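Long-range contacts in autophagy-related protein 9 (Schizosaccharomyces pombe, PDB 7D0I), which scrambles phospholipids between the two membrane leaflets as a homotrimer and supplies membrane for the growing autophagosome: residues I428-L433 and G613-P618; I359-P364 and F623-C628; T454-P459 and S601-N606. The protein carries 1 engineered substitution. All blocks are in the same frame, centred on the assembly; numbering follows the deposited sequence.

Interaction 1. Residues I428-L433 and G613-P618. With LMN (Lauryl Maltose Neopentyl Glycol), chain H.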
loop_
_atom_site.group_PDB
_atom_site.type_symbol
_atom_site.label_atom_id
_atom_site.label_comp_id
_atom_site.label_asym_id
_atom_site.label_seq_id
_atom_site.Cartn_x
_atom_site.Cartn_y
_atom_site.Cartn_z
ATOM N N ILE A 428 8.268 57.465 -20.678
ATOM C CA ILE A 428 7.935 58.000 -19.360
ATOM C C ILE A 428 7.450 56.935 -18.396
ATOM O O ILE A 428 7.063 57.266 -17.269
ATOM C CB ILE A 428 6.879 59.115 -19.477
ATOM C CG1 ILE A 428 5.537 58.530 -19.901
ATOM C CG2 ILE A 428 7.338 60.164 -20.469
ATOM C CD1 ILE A 428 4.524 59.575 -20.267
ATOM N N VAL A 429 7.434 55.672 -18.804
ATOM C CA VAL A 429 7.226 54.567 -17.882
ATOM C C VAL A 429 8.534 53.860 -17.568
ATOM O O VAL A 429 8.788 53.506 -16.418
ATOM C CB VAL A 429 6.175 53.585 -18.436
ATOM C CG1 VAL A 429 6.324 52.225 -17.790
ATOM C CG2 VAL A 429 4.786 54.119 -18.177
ATOM N N ALA A 430 9.390 53.672 -18.571
ATOM C CA ALA A 430 10.706 53.103 -18.316
ATOM C C ALA A 430 11.538 54.027 -17.439
ATOM O O ALA A 430 12.309 53.561 -16.592
ATOM C CB ALA A 430 11.424 52.820 -19.633
ATOM N N ILE A 431 11.385 55.340 -17.613
ATOM C CA ILE A 431 12.105 56.289 -16.769
ATOM C C ILE A 431 11.668 56.147 -15.318
ATOM O O ILE A 431 12.496 56.015 -14.407
ATOM C CB ILE A 431 11.905 57.724 -17.285
ATOM C CG1 ILE A 431 12.751 57.958 -18.536
ATOM C CG2 ILE A 431 12.248 58.730 -16.208
ATOM C CD1 ILE A 431 12.549 59.314 -19.160
ATOM N N TYR A 432 10.356 56.182 -15.078
ATOM C CA TYR A 432 9.870 56.004 -13.719
ATOM C C TYR A 432 10.311 54.667 -13.151
ATOM O O TYR A 432 10.635 54.566 -11.967
ATOM C CB TYR A 432 8.350 56.104 -13.658
ATOM C CG TYR A 432 7.810 55.562 -12.358
ATOM C CD1 TYR A 432 7.840 56.327 -11.208
ATOM C CD2 TYR A 432 7.301 54.276 -12.276
ATOM C CE1 TYR A 432 7.365 55.833 -10.017
ATOM C CE2 TYR A 432 6.828 53.776 -11.089
ATOM C CZ TYR A 432 6.860 54.559 -9.963
ATOM O OH TYR A 432 6.382 54.061 -8.776
ATOM N N LEU A 433 10.314 53.622 -13.974
ATOM C CA LEU A 433 10.644 52.304 -13.457
ATOM C C LEU A 433 12.109 52.221 -13.066
ATOM O O LEU A 433 12.442 51.651 -12.022
ATOM C CB LEU A 433 10.301 51.232 -14.484
ATOM C CG LEU A 433 10.002 49.882 -13.846
ATOM C CD1 LEU A 433 8.808 50.003 -12.928
ATOM C CD2 LEU A 433 9.752 48.847 -14.908
ATOM N N GLY A 613 12.216 45.901 -21.952
ATOM C CA GLY A 613 11.040 45.423 -22.649
ATOM C C GLY A 613 9.960 46.471 -22.763
ATOM O O GLY A 613 9.232 46.506 -23.754
ATOM N N ILE A 614 9.834 47.338 -21.761
ATOM C CA ILE A 614 8.891 48.440 -21.881
ATOM C C ILE A 614 9.260 49.321 -23.063
ATOM O O ILE A 614 8.390 49.929 -23.692
ATOM C CB ILE A 614 8.836 49.231 -20.565
ATOM C CG1 ILE A 614 8.363 48.321 -19.439
ATOM C CG2 ILE A 614 7.912 50.419 -20.688
ATOM C CD1 ILE A 614 8.192 49.026 -18.136
ATOM N N LEU A 615 10.546 49.380 -23.402
ATOM C CA LEU A 615 10.968 50.140 -24.569
ATOM C C LEU A 615 10.758 49.359 -25.854
ATOM O O LEU A 615 10.362 49.932 -26.874
ATOM C CB LEU A 615 12.436 50.537 -24.433
ATOM C CG LEU A 615 12.782 51.480 -23.285
ATOM C CD1 LEU A 615 14.270 51.741 -23.259
ATOM C CD2 LEU A 615 12.013 52.774 -23.428
ATOM N N LEU A 616 11.016 48.058 -25.834
ATOM C CA LEU A 616 10.977 47.267 -27.055
ATOM C C LEU A 616 9.606 46.681 -27.375
ATOM O O LEU A 616 9.471 46.003 -28.397
ATOM C CB LEU A 616 12.007 46.142 -26.982
ATOM C CG LEU A 616 13.449 46.631 -27.020
ATOM C CD1 LEU A 616 14.408 45.468 -27.097
ATOM C CD2 LEU A 616 13.646 47.567 -28.196
ATOM N N THR A 617 8.592 46.910 -26.546
ATOM C CA THR A 617 7.274 46.380 -26.884
ATOM C C THR A 617 6.641 47.061 -28.094
ATOM O O THR A 617 5.898 46.396 -28.826
ATOM C CB THR A 617 6.311 46.467 -25.702
ATOM O OG1 THR A 617 6.468 47.718 -25.025
ATOM C CG2 THR A 617 6.566 45.343 -24.742
ATOM N N PRO A 618 6.857 48.356 -28.341
ATOM C CA PRO A 618 6.383 48.914 -29.614
ATOM C C PRO A 618 6.976 48.232 -30.829
ATOM O O PRO A 618 6.310 48.153 -31.866
ATOM C CB PRO A 618 6.800 50.382 -29.521
ATOM C CG PRO A 618 6.706 50.669 -28.091
ATOM C CD PRO A 618 7.225 49.439 -27.412
HETATM C C1 LMN H . 2.193 46.423 -12.259
HETATM O O1 LMN H . 1.047 46.908 -11.854
HETATM C C2 LMN H . 2.663 45.283 -11.323
HETATM O O2 LMN H . 1.816 44.156 -11.540
HETATM C C3 LMN H . 4.086 44.850 -11.533
HETATM O O3 LMN H . 4.467 44.086 -10.336
HETATM C C4 LMN H . 5.066 45.934 -11.730
HETATM O O4 LMN H . 6.312 45.367 -12.335
HETATM C C5 LMN H . 4.574 46.997 -12.644
HETATM O O5 LMN H . 3.270 47.527 -12.205
HETATM C C6 LMN H . 5.566 48.158 -12.699
HETATM O O6 LMN H . 5.013 49.194 -13.481
HETATM C CAA LMN H . 3.718 58.402 -13.281
HETATM C CAB LMN H . -8.238 55.283 -15.968
HETATM O OAI LMN H . 9.768 46.125 -8.187
HETATM O OAJ LMN H . -4.716 41.308 -5.878
HETATM O OAL LMN H . 2.349 46.342 -8.004
HETATM O OAN LMN H . -3.130 43.832 -7.364
HETATM O OAP LMN H . -2.864 46.492 -7.881
HETATM O OAQ LMN H . 10.675 43.699 -9.478
HETATM O OAR LMN H . -2.302 40.898 -2.531
HETATM O OAS LMN H . 8.664 41.866 -10.126
HETATM O OAT LMN H . 0.441 41.402 -2.681
HETATM O OAU LMN H . 7.290 43.005 -12.657
HETATM O OAV LMN H . 0.780 43.748 -4.681
HETATM C CAW LMN H . 3.900 56.975 -12.717
HETATM C CAX LMN H . -7.295 54.125 -15.573
HETATM C CAY LMN H . 4.225 56.005 -13.884
HETATM C CAZ LMN H . -6.384 54.586 -14.408
HETATM C CBA LMN H . 4.012 54.527 -13.455
HETATM C CBB LMN H . -5.417 53.434 -14.019
HETATM C CBC LMN H . 3.179 54.439 -12.140
HETATM C CBD LMN H . -6.233 52.249 -13.428
HETATM C CBE LMN H . 3.522 53.115 -11.396
HETATM C CBF LMN H . -5.378 51.547 -12.330
HETATM C CBG LMN H . 3.499 51.930 -12.409
HETATM C CBH LMN H . -4.702 50.270 -12.914
HETATM C CBI LMN H . 2.024 51.436 -12.565
HETATM C CBJ LMN H . -3.151 50.458 -12.866
HETATM C CBK LMN H . 1.520 50.870 -11.192
HETATM C CBL LMN H . -2.463 49.053 -12.723
HETATM C CBM LMN H . 9.195 46.562 -9.396
HETATM C CBN LMN H . -3.436 40.845 -5.506
HETATM C CBP LMN H . 1.413 45.560 -7.294
HETATM C CBQ LMN H . -0.010 50.530 -11.301
HETATM C CBR LMN H . -0.957 48.581 -12.695
HETATM C CBS LMN H . 1.152 48.203 -11.240
HETATM C CBT LMN H . -1.140 48.520 -10.083
HETATM O OBV LMN H . -1.834 47.291 -10.358
HETATM O OBX LMN H . -0.235 46.464 -8.822
HETATM O OBY LMN H . 8.500 45.774 -11.581
HETATM O OBZ LMN H . -2.106 42.872 -5.621
HETATM O OCB LMN H . -0.231 43.122 -7.127
HETATM C CCC LMN H . 9.462 45.551 -10.476
HETATM C CCD LMN H . -2.729 41.896 -4.697
HETATM C CCF LMN H . 0.272 45.216 -8.201
HETATM C CCH LMN H . -2.031 44.288 -8.231
HETATM C CCJ LMN H . -1.355 46.150 -9.705
HETATM C CCL LMN H . -2.481 45.545 -8.890
HETATM C CCM LMN H . -0.246 48.964 -11.333
HETATM C CCN LMN H . 9.360 44.142 -9.872
HETATM C CCO LMN H . -1.692 41.219 -3.795
HETATM C CCQ LMN H . -0.806 44.444 -7.426
HETATM C CCR LMN H . 7.231 45.049 -11.351
HETATM C CCS LMN H . -0.754 42.425 -6.033
HETATM C CCT LMN H . 8.791 43.149 -10.819
HETATM C CCU LMN H . -0.502 42.086 -3.570
HETATM C CCV LMN H . 7.448 43.529 -11.327
HETATM C CCW LMN H . 0.202 42.437 -4.832
#

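Interaction 2. Residues I359-P364 and F623-C628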
loop_
_atom_site.group_PDB
_atom_site.type_symbol
_atom_site.label_atom_id
_atom_site.label_comp_id
_atom_site.label_asym_id
_atom_site.label_seq_id
_atom_site.Cartn_x
_atom_site.Cartn_y
_atom_site.Cartn_z
ATOM N N ILE A 359 1.233 33.528 -30.992
ATOM C CA ILE A 359 1.661 34.914 -31.086
ATOM C C ILE A 359 3.167 34.949 -30.883
ATOM O O ILE A 359 3.705 34.222 -30.039
ATOM C CB ILE A 359 0.920 35.799 -30.066
ATOM C CG1 ILE A 359 1.175 37.271 -30.345
ATOM C CG2 ILE A 359 1.319 35.462 -28.653
ATOM C CD1 ILE A 359 0.300 38.172 -29.531
ATOM N N ASN A 360 3.849 35.757 -31.682
ATOM C CA ASN A 360 5.305 35.784 -31.694
ATOM C C ASN A 360 5.797 36.930 -30.823
ATOM O O ASN A 360 5.633 38.100 -31.179
ATOM C CB ASN A 360 5.823 35.933 -33.119
ATOM C CG ASN A 360 7.323 35.873 -33.199
ATOM O OD1 ASN A 360 7.970 35.246 -32.368
ATOM N ND2 ASN A 360 7.890 36.533 -34.198
ATOM N N ILE A 361 6.399 36.598 -29.687
ATOM C CA ILE A 361 6.955 37.590 -28.783
ATOM C C ILE A 361 8.478 37.610 -28.855
ATOM O O ILE A 361 9.134 38.028 -27.908
ATOM C CB ILE A 361 6.474 37.372 -27.342
ATOM C CG1 ILE A 361 6.775 35.945 -26.902
ATOM C CG2 ILE A 361 5.000 37.672 -27.221
ATOM C CD1 ILE A 361 6.413 35.674 -25.489
ATOM N N GLU A 362 9.049 37.157 -29.962
ATOM C CA GLU A 362 10.491 37.118 -30.129
ATOM C C GLU A 362 10.946 38.370 -30.863
ATOM O O GLU A 362 10.420 38.693 -31.931
ATOM C CB GLU A 362 10.913 35.870 -30.897
ATOM C CG GLU A 362 12.405 35.677 -30.966
ATOM C CD GLU A 362 12.782 34.250 -31.267
ATOM O OE1 GLU A 362 11.899 33.483 -31.701
ATOM O OE2 GLU A 362 13.959 33.893 -31.061
ATOM N N LEU A 363 11.913 39.070 -30.289
ATOM C CA LEU A 363 12.367 40.313 -30.881
ATOM C C LEU A 363 12.998 40.047 -32.245
ATOM O O LEU A 363 13.667 39.025 -32.429
ATOM C CB LEU A 363 13.364 41.011 -29.963
ATOM C CG LEU A 363 12.742 41.506 -28.663
ATOM C CD1 LEU A 363 13.812 42.003 -27.726
ATOM C CD2 LEU A 363 11.743 42.599 -28.965
ATOM N N PRO A 364 12.795 40.933 -33.219
ATOM C CA PRO A 364 13.317 40.659 -34.567
ATOM C C PRO A 364 14.831 40.599 -34.634
ATOM O O PRO A 364 15.382 39.761 -35.360
ATOM C CB PRO A 364 12.758 41.825 -35.394
ATOM C CG PRO A 364 11.571 42.303 -34.628
ATOM C CD PRO A 364 11.933 42.123 -33.193
ATOM N N PHE A 623 5.803 45.270 -35.623
ATOM C CA PHE A 623 6.414 44.430 -36.645
ATOM C C PHE A 623 6.113 42.950 -36.503
ATOM O O PHE A 623 5.893 42.281 -37.513
ATOM C CB PHE A 623 7.928 44.651 -36.653
ATOM C CG PHE A 623 8.317 46.088 -36.837
ATOM C CD1 PHE A 623 8.814 46.826 -35.779
ATOM C CD2 PHE A 623 8.162 46.708 -38.063
ATOM C CE1 PHE A 623 9.164 48.147 -35.947
ATOM C CE2 PHE A 623 8.509 48.028 -38.234
ATOM C CZ PHE A 623 9.008 48.748 -37.175
ATOM N N THR A 624 6.096 42.405 -35.289
ATOM C CA THR A 624 5.854 40.976 -35.140
ATOM C C THR A 624 4.401 40.636 -34.858
ATOM O O THR A 624 3.943 39.561 -35.255
ATOM C CB THR A 624 6.714 40.393 -34.022
ATOM O OG1 THR A 624 6.194 40.814 -32.758
ATOM C CG2 THR A 624 8.141 40.867 -34.153
ATOM N N PHE A 625 3.664 41.518 -34.179
ATOM C CA PHE A 625 2.283 41.186 -33.832
ATOM C C PHE A 625 1.346 41.266 -35.027
ATOM O O PHE A 625 0.532 40.346 -35.200
ATOM C CB PHE A 625 1.798 42.071 -32.680
ATOM C CG PHE A 625 2.234 41.597 -31.328
ATOM C CD1 PHE A 625 2.979 40.450 -31.187
ATOM C CD2 PHE A 625 1.890 42.302 -30.197
ATOM C CE1 PHE A 625 3.375 40.024 -29.949
ATOM C CE2 PHE A 625 2.285 41.875 -28.958
ATOM C CZ PHE A 625 3.030 40.738 -28.833
ATOM N N PRO A 626 1.373 42.312 -35.863
ATOM C CA PRO A 626 0.444 42.323 -37.005
ATOM C C PRO A 626 0.607 41.127 -37.922
ATOM O O PRO A 626 -0.394 40.545 -38.354
ATOM C CB PRO A 626 0.790 43.637 -37.712
ATOM C CG PRO A 626 1.300 44.495 -36.642
ATOM C CD PRO A 626 2.098 43.587 -35.764
ATOM N N SER A 627 1.843 40.730 -38.217
ATOM C CA SER A 627 2.069 39.563 -39.058
ATOM C C SER A 627 1.467 38.300 -38.464
ATOM O O SER A 627 1.222 37.339 -39.199
ATOM C CB SER A 627 3.563 39.356 -39.275
ATOM O OG SER A 627 4.192 38.934 -38.080
ATOM N N CYS A 628 1.229 38.274 -37.155
ATOM C CA CYS A 628 0.629 37.130 -36.488
ATOM C C CYS A 628 -0.840 37.354 -36.153
ATOM O O CYS A 628 -1.403 36.616 -35.343
ATOM C CB CYS A 628 1.410 36.791 -35.218
ATOM S SG CYS A 628 3.091 36.227 -35.495
#

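Interaction 3. Residues T454-P459 and S601-N606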
loop_
_atom_site.group_PDB
_atom_site.type_symbol
_atom_site.label_atom_id
_atom_site.label_comp_id
_atom_site.label_asym_id
_atom_site.label_seq_id
_atom_site.Cartn_x
_atom_site.Cartn_y
_atom_site.Cartn_z
ATOM N N THR A 454 20.405 36.896 -5.811
ATOM C CA THR A 454 19.062 36.378 -5.610
ATOM C C THR A 454 18.421 36.121 -6.962
ATOM O O THR A 454 18.234 37.049 -7.752
ATOM C CB THR A 454 18.224 37.357 -4.801
ATOM O OG1 THR A 454 18.654 37.334 -3.435
ATOM C CG2 THR A 454 16.768 36.974 -4.867
ATOM N N ARG A 455 18.096 34.867 -7.234
ATOM C CA ARG A 455 17.536 34.481 -8.514
ATOM C C ARG A 455 16.030 34.307 -8.405
ATOM O O ARG A 455 15.505 33.874 -7.379
ATOM C CB ARG A 455 18.183 33.197 -9.018
ATOM C CG ARG A 455 19.673 33.314 -9.229
ATOM C CD ARG A 455 20.304 31.970 -9.507
ATOM N NE ARG A 455 20.247 31.613 -10.916
ATOM C CZ ARG A 455 21.268 31.747 -11.750
ATOM N NH1 ARG A 455 22.416 32.221 -11.304
ATOM N NH2 ARG A 455 21.147 31.403 -13.019
ATOM N N ARG A 456 15.342 34.667 -9.482
ATOM C CA ARG A 456 13.900 34.565 -9.591
ATOM C C ARG A 456 13.563 34.108 -11.000
ATOM O O ARG A 456 14.386 34.206 -11.910
ATOM C CB ARG A 456 13.222 35.901 -9.287
ATOM C CG ARG A 456 13.392 36.388 -7.870
ATOM C CD ARG A 456 12.388 35.745 -6.949
ATOM N NE ARG A 456 12.604 36.100 -5.554
ATOM C CZ ARG A 456 13.303 35.363 -4.697
ATOM N NH1 ARG A 456 13.854 34.226 -5.091
ATOM N NH2 ARG A 456 13.447 35.764 -3.444
ATOM N N TYR A 457 12.348 33.605 -11.180
ATOM C CA TYR A 457 11.904 33.206 -12.506
ATOM C C TYR A 457 11.543 34.431 -13.326
ATOM O O TYR A 457 10.904 35.360 -12.829
ATOM C CB TYR A 457 10.699 32.274 -12.422
ATOM C CG TYR A 457 10.962 30.966 -11.728
ATOM C CD1 TYR A 457 11.720 29.979 -12.324
ATOM C CD2 TYR A 457 10.428 30.708 -10.488
ATOM C CE1 TYR A 457 11.954 28.790 -11.692
ATOM C CE2 TYR A 457 10.654 29.518 -9.855
ATOM C CZ TYR A 457 11.415 28.567 -10.459
ATOM O OH TYR A 457 11.637 27.381 -9.820
ATOM N N THR A 458 11.952 34.432 -14.587
ATOM C CA THR A 458 11.604 35.523 -15.472
ATOM C C THR A 458 10.100 35.530 -15.724
ATOM O O THR A 458 9.443 34.499 -15.605
ATOM C CB THR A 458 12.349 35.401 -16.791
ATOM O OG1 THR A 458 11.915 34.224 -17.474
ATOM C CG2 THR A 458 13.823 35.299 -16.545
ATOM N N PRO A 459 9.529 36.688 -16.060
ATOM C CA PRO A 459 8.087 36.733 -16.334
ATOM C C PRO A 459 7.636 35.799 -17.435
ATOM O O PRO A 459 6.466 35.416 -17.450
ATOM C CB PRO A 459 7.859 38.194 -16.716
ATOM C CG PRO A 459 8.889 38.913 -15.968
ATOM C CD PRO A 459 10.101 38.040 -15.991
ATOM N N SER A 601 16.593 33.367 -13.642
ATOM C CA SER A 601 17.659 34.333 -13.850
ATOM C C SER A 601 17.954 35.092 -12.568
ATOM O O SER A 601 17.359 34.850 -11.521
ATOM C CB SER A 601 17.291 35.303 -14.968
ATOM O OG SER A 601 17.186 34.642 -16.212
ATOM N N TYR A 602 18.894 36.024 -12.653
ATOM C CA TYR A 602 19.158 36.931 -11.552
ATOM C C TYR A 602 18.084 38.002 -11.495
ATOM O O TYR A 602 17.529 38.403 -12.517
ATOM C CB TYR A 602 20.523 37.595 -11.704
ATOM C CG TYR A 602 21.694 36.664 -11.548
ATOM C CD1 TYR A 602 22.054 36.181 -10.306
ATOM C CD2 TYR A 602 22.454 36.291 -12.642
ATOM C CE1 TYR A 602 23.121 35.340 -10.159
ATOM C CE2 TYR A 602 23.524 35.447 -12.504
ATOM C CZ TYR A 602 23.854 34.976 -11.260
ATOM O OH TYR A 602 24.925 34.132 -11.114
ATOM N N ARG A 603 17.797 38.478 -10.288
ATOM C CA ARG A 603 16.762 39.492 -10.151
ATOM C C ARG A 603 17.169 40.802 -10.811
ATOM O O ARG A 603 16.318 41.513 -11.355
ATOM C CB ARG A 603 16.438 39.708 -8.679
ATOM C CG ARG A 603 15.421 40.788 -8.433
ATOM C CD ARG A 603 15.284 41.065 -6.959
ATOM N NE ARG A 603 14.518 40.036 -6.274
ATOM C CZ ARG A 603 14.351 39.985 -4.960
ATOM N NH1 ARG A 603 14.910 40.904 -4.186
ATOM N NH2 ARG A 603 13.636 39.014 -4.415
ATOM N N ILE A 604 18.459 41.131 -10.799
ATOM C CA ILE A 604 18.906 42.373 -11.419
ATOM C C ILE A 604 18.806 42.280 -12.936
ATOM O O ILE A 604 18.462 43.256 -13.611
ATOM C CB ILE A 604 20.333 42.711 -10.952
ATOM C CG1 ILE A 604 20.826 43.985 -11.626
ATOM C CG2 ILE A 604 21.274 41.558 -11.215
ATOM C CD1 ILE A 604 20.031 45.210 -11.250
ATOM N N VAL A 605 19.090 41.104 -13.496
ATOM C CA VAL A 605 18.890 40.903 -14.926
ATOM C C VAL A 605 17.411 41.004 -15.266
ATOM O O VAL A 605 17.033 41.562 -16.305
ATOM C CB VAL A 605 19.479 39.551 -15.359
ATOM C CG1 VAL A 605 19.197 39.307 -16.814
ATOM C CG2 VAL A 605 20.960 39.529 -15.100
ATOM N N ASN A 606 16.553 40.470 -14.398
ATOM C CA ASN A 606 15.119 40.606 -14.606
ATOM C C ASN A 606 14.702 42.068 -14.602
ATOM O O ASN A 606 13.824 42.463 -15.367
ATOM C CB ASN A 606 14.351 39.834 -13.541
ATOM C CG ASN A 606 14.509 38.346 -13.676
ATOM O OD1 ASN A 606 15.065 37.860 -14.652
ATOM N ND2 ASN A 606 14.010 37.612 -12.698
#

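Interaction 1. Residues I428-L433 and G613-P618
Ile-614 carries most of this contact: its two branches share Val-429, and reach Leu-433 through CD1 and Ala-430 through CG2. CG1 stands anti to the carbonyl carbon (chi1 -61°) and the chain runs on extended, so that CD1 ends 3.6 Å from CD2 of Leu-433 and 3.7 Å from CG1 of Val-429. Both partners cross the isoleucine at about a right angle. The CG2 branch, anti to the backbone N, lies 3.8 Å from the same Val-429 CG1 and looks onto the backbone N of Ala-430. With a single methyl on its side chain, Ala-430 lets the backbones come near, its CA lying 6.1 Å from that of Ile-614.

Helix 427-447 is intramembrane and helix 603-624 probably so; they run antiparallel, the local axes making 167° and approaching to 9.3 Å. The side chains that meet are all apolar, and no hydrogen bond links the two segments. The contact loosens at Leu-615, a surface residue that may face lipid, where CD2 comes closest, 3.8 Å from CB of Ala-430. Detergent borders segment 428-433. The Tyr-432 ring, which takes no part in the helix contact, has one face covered by an alkyl chain of lauryl maltose neopentyl glycol, whose CBE lies 3.4 Å from CE2, while CD1 of Leu-433 sits 3.7 Å from sugar carbon C6. His-373 and Thr-374 of helix 373-382 also touch Ile-614.

Interaction 2. Residues I359-P364 and F623-C628
An Asx turn shapes the loop 359-364 where it meets the end of helix 603-624: OD1 of Asn-360 accepts from the backbone N of Glu-362 at 3.3 Å, the donor standing well above the carbonyl plane. Ile-359 and Phe-625 cross obliquely. With CG1 anti to the backbone N (chi1 -169°) and an extended chain, the isoleucine brings CD1 over one face of the phenyl ring in a CH-pi contact, 3.8 Å from the centroid and 20° off the ring normal. Ile-361 comes to the same ring at its edge, with CG2 in the plane and 4.0 Å from CE1. Both isoleucines therefore grip one ring from different directions, and Phe-415 meets it too.

Thr-624 crosses Asn-360 at about a right angle. Its OG1 donates to the backbone O of Asn-360 at 3.2 Å, in the carbonyl plane, while CG2 packs against CG of Pro-364. An alanine here would lose both the hydroxyl donor and the CG2 methyl, and would probably loosen the loop's hold on the helix end. Beyond the threonine, SG of Cys-628 rests 3.6 Å from CB of Asn-360.

Interaction 3. Residues T454-P459 and S601-N606
A two-stranded antiparallel sheet, 455-457 with 600-602, joins the chain just after helix 427-447 to the start of helix 603-624. In the hydrogen-bonded pair of Arg-456 and Ser-601, N of Arg-456 donates to O of Ser-601 at 2.9 Å, nearly along the C=O axis; the return bond, from N of Ser-601 to O of Arg-456, is weak. Arg-455 and Tyr-602 form the neighbouring non-hydrogen-bonded pair, with their CA atoms 4.2 Å apart. Past it, N of Arg-603, in the first turn of the helix, donates to O of Thr-454 at 2.9 Å, so this bond and that of Arg-456 N flank the Arg-455 and Tyr-602 pair.

Arg-455, bent at chi3 (86°), carries its guanidinium over one face of the Tyr-602 ring as a cation-pi contact, CZ lying 4.4 Å from the centroid. The two planes are 59° apart, so this is no parallel stack. Arg-456 and Arg-603 run alongside each other with their guanidinium groups at the same end, NE of Arg-456 being 3.3 Å from NH2 of Arg-603. Such like charges would probably repel; Glu-559 of the second subunit makes a salt bridge to Arg-603 and a weak, long ion pair with Arg-456, which is likely to offset this. CG2 of Thr-454 lies over a face of each guanidinium, 3.7 Å above either plane. At the other end CG2 of Thr-458 lies 3.4 Å from OD1 of Asn-606.

Overall arrangement
Helix 603-624 takes part in all three contacts: interaction 3 lies at its start, interaction 1 along its later half and interaction 2 at its end. The centre of interaction 1 lies about 18 Å from the centres of both others, which are about 24 Å apart. In sequence the first segments run 359-364, 428-433, 454-459, and their partners return in reverse order, 601-606, 613-618, 623-628, so interaction 2 encloses interaction 1, which encloses interaction 3. Interactions 1 and 2 touch, CD1 of Leu-616 lying 3.6 Å from CD1 of Leu-363. One helix, probably intramembrane, thus links loop 359-364, the intramembrane helix 427-447 and the small sheet, where the neighbouring subunit of the scramblase trimer also reaches in.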